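Local coordinates for Mlr3007 protein (Mesorhizobium loti, PDB 3QQM) that probably transfers the amino group between leucine, isoleucine or valine and 2-oxoglutarate as a class-IV, pyridoxal-phosphate-dependent aminotransferase, at residues 33-38 with 184-189. Numbering follows the deposited sequence.
Sequences FDRHLA and LLDEGR
Arg-35 and Asp-186 form a surface salt bridge that ties together the two lobes of a class-IV aminotransferase fold, joining the start of helix 33-47, packed on the strand 17-25 sheet, to the C-terminal turn of helix 179-186. The nearest CA atoms, those of these same two residues, lie 11.4 Å apart, a gap that suits a long arginine facing a short aspartate. The Arg-35 chain runs extended from CG to NE (chi2 -170°, chi3 177°) and carries its guanidinium across; its side chain also touches Val-179, Ala-182 and Glu-183 of that helix.

The charged grip is end-on and converges on one atom. Asp-186 OD2 lies at the guanidinium edge, close to its plane, and accepts NH2 of Arg-35 at 2.7 Å through its anti lone pair. NH1 of Arg-35 reaches the same OD2 at 2.9 Å, again on the anti side but well out of the carboxylate plane. Guanidinium and carboxylate are turned 44° apart, unlike the coplanar pairing in which two nitrogens meet two separate oxygens.

Backbone bonds after the last turn form a Schellman motif: Gly-188 takes positive phi easily, lacking a side chain. Its N donates to Leu-185 O at 3.2 Å, while Arg-189 N reaches back to Leu-184 O at 3.0 Å.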
loop_
_atom_site.group_PDB
_atom_site.type_symbol
_atom_site.label_atom_id
_atom_site.label_comp_id
_atom_site.label_asym_id
_atom_site.label_seq_id
_atom_site.Cartn_x
_atom_site.Cartn_y
_atom_site.Cartn_z
ATOM N N PHE A 33 -6.580 10.959 5.647
ATOM C CA PHE A 33 -7.967 10.597 5.404
ATOM C C PHE A 33 -8.472 11.035 4.055
ATOM O O PHE A 33 -9.003 10.232 3.325
ATOM C CB PHE A 33 -8.859 11.146 6.536
ATOM C CG PHE A 33 -10.284 10.591 6.560
ATOM C CD1 PHE A 33 -10.585 9.318 6.066
ATOM C CD2 PHE A 33 -11.259 11.240 7.317
ATOM C CE1 PHE A 33 -11.879 8.801 6.178
ATOM C CE2 PHE A 33 -12.545 10.709 7.447
ATOM C CZ PHE A 33 -12.850 9.500 6.877
ATOM N N ASP A 34 -8.272 12.288 3.701
ATOM C CA ASP A 34 -8.774 12.761 2.421
ATOM C C ASP A 34 -8.104 12.036 1.240
ATOM O O ASP A 34 -8.769 11.710 0.272
ATOM C CB ASP A 34 -8.713 14.286 2.301
ATOM C CG ASP A 34 -7.342 14.841 2.523
ATOM O OD1 ASP A 34 -6.393 14.048 2.742
ATOM O OD2 ASP A 34 -7.218 16.083 2.487
ATOM N N ARG A 35 -6.820 11.764 1.329
ATOM C CA ARG A 35 -6.183 11.038 0.262
ATOM C C ARG A 35 -6.832 9.651 0.118
ATOM O O ARG A 35 -7.101 9.244 -0.987
ATOM C CB ARG A 35 -4.682 10.926 0.457
ATOM C CG ARG A 35 -3.942 12.278 0.352
ATOM C CD ARG A 35 -2.436 12.081 0.308
ATOM N NE ARG A 35 -1.729 13.339 0.142
ATOM C CZ ARG A 35 -1.470 13.920 -1.039
ATOM N NH1 ARG A 35 -1.897 13.379 -2.172
ATOM N NH2 ARG A 35 -0.815 15.081 -1.080
ATOM N N HIS A 36 -7.119 8.970 1.241
ATOM C CA HIS A 36 -7.741 7.633 1.204
ATOM C C HIS A 36 -9.115 7.643 0.553
ATOM O O HIS A 36 -9.412 6.783 -0.260
ATOM C CB HIS A 36 -7.840 6.988 2.599
ATOM C CG HIS A 36 -6.519 6.544 3.148
ATOM N ND1 HIS A 36 -5.875 5.405 2.707
ATOM C CD2 HIS A 36 -5.718 7.084 4.098
ATOM C CE1 HIS A 36 -4.726 5.281 3.344
ATOM N NE2 HIS A 36 -4.608 6.284 4.192
ATOM N N LEU A 37 -9.956 8.594 0.941
ATOM C CA LEU A 37 -11.296 8.703 0.383
ATOM C C LEU A 37 -11.228 9.132 -1.099
ATOM O O LEU A 37 -11.990 8.656 -1.915
ATOM C CB LEU A 37 -12.142 9.674 1.211
ATOM C CG LEU A 37 -12.391 9.218 2.649
ATOM C CD1 LEU A 37 -13.157 10.245 3.437
ATOM C CD2 LEU A 37 -13.153 7.928 2.658
ATOM N N ALA A 38 -10.298 10.006 -1.435
ATOM C CA ALA A 38 -10.142 10.428 -2.828
ATOM C C ALA A 38 -9.891 9.194 -3.681
ATOM O O ALA A 38 -10.549 9.007 -4.693
ATOM C CB ALA A 38 -9.002 11.434 -3.002
ATOM N N LEU A 184 4.227 11.992 -0.259
ATOM C CA LEU A 184 5.640 12.273 -0.380
ATOM C C LEU A 184 5.955 12.912 -1.729
ATOM O O LEU A 184 6.858 13.742 -1.824
ATOM C CB LEU A 184 6.473 11.004 -0.185
ATOM C CG LEU A 184 6.424 10.295 1.168
ATOM C CD1 LEU A 184 7.194 8.990 1.057
ATOM C CD2 LEU A 184 6.975 11.162 2.309
ATOM N N LEU A 185 5.212 12.534 -2.770
ATOM C CA LEU A 185 5.431 13.099 -4.092
ATOM C C LEU A 185 4.980 14.535 -4.108
ATOM O O LEU A 185 5.689 15.402 -4.630
ATOM C CB LEU A 185 4.704 12.293 -5.186
ATOM C CG LEU A 185 5.373 10.974 -5.614
ATOM C CD1 LEU A 185 4.440 10.094 -6.429
ATOM C CD2 LEU A 185 6.667 11.280 -6.394
ATOM N N ASP A 186 3.801 14.794 -3.542
ATOM C CA ASP A 186 3.266 16.165 -3.501
ATOM C C ASP A 186 4.104 17.110 -2.606
ATOM O O ASP A 186 4.111 18.311 -2.817
ATOM C CB ASP A 186 1.790 16.173 -3.051
ATOM C CG ASP A 186 0.844 15.551 -4.089
ATOM O OD1 ASP A 186 1.249 15.378 -5.269
ATOM O OD2 ASP A 186 -0.320 15.260 -3.719
ATOM N N GLU A 187 4.792 16.565 -1.607
ATOM C CA GLU A 187 5.628 17.402 -0.721
ATOM C C GLU A 187 7.005 17.686 -1.331
ATOM O O GLU A 187 7.759 18.477 -0.788
ATOM C CB GLU A 187 5.806 16.746 0.652
ATOM C CG GLU A 187 4.563 16.729 1.514
ATOM C CD GLU A 187 4.721 15.842 2.758
ATOM O OE1 GLU A 187 5.706 15.084 2.815
ATOM O OE2 GLU A 187 3.849 15.884 3.662
ATOM N N GLY A 188 7.322 17.035 -2.461
ATOM C CA GLY A 188 8.628 17.211 -3.105
ATOM C C GLY A 188 9.706 16.352 -2.431
ATOM O O GLY A 188 10.886 16.487 -2.722
ATOM N N ARG A 189 9.301 15.449 -1.545
ATOM C CA ARG A 189 10.251 14.571 -0.855
ATOM C C ARG A 189 10.584 13.331 -1.674
ATOM O O ARG A 189 11.688 12.806 -1.588
ATOM C CB ARG A 189 9.706 14.144 0.488
ATOM C CG ARG A 189 9.452 15.289 1.401
ATOM C CD ARG A 189 9.004 14.811 2.746
ATOM N NE ARG A 189 8.757 15.951 3.586
ATOM C CZ ARG A 189 9.715 16.659 4.186
ATOM N NH1 ARG A 189 11.008 16.352 4.038
ATOM N NH2 ARG A 189 9.376 17.690 4.932
#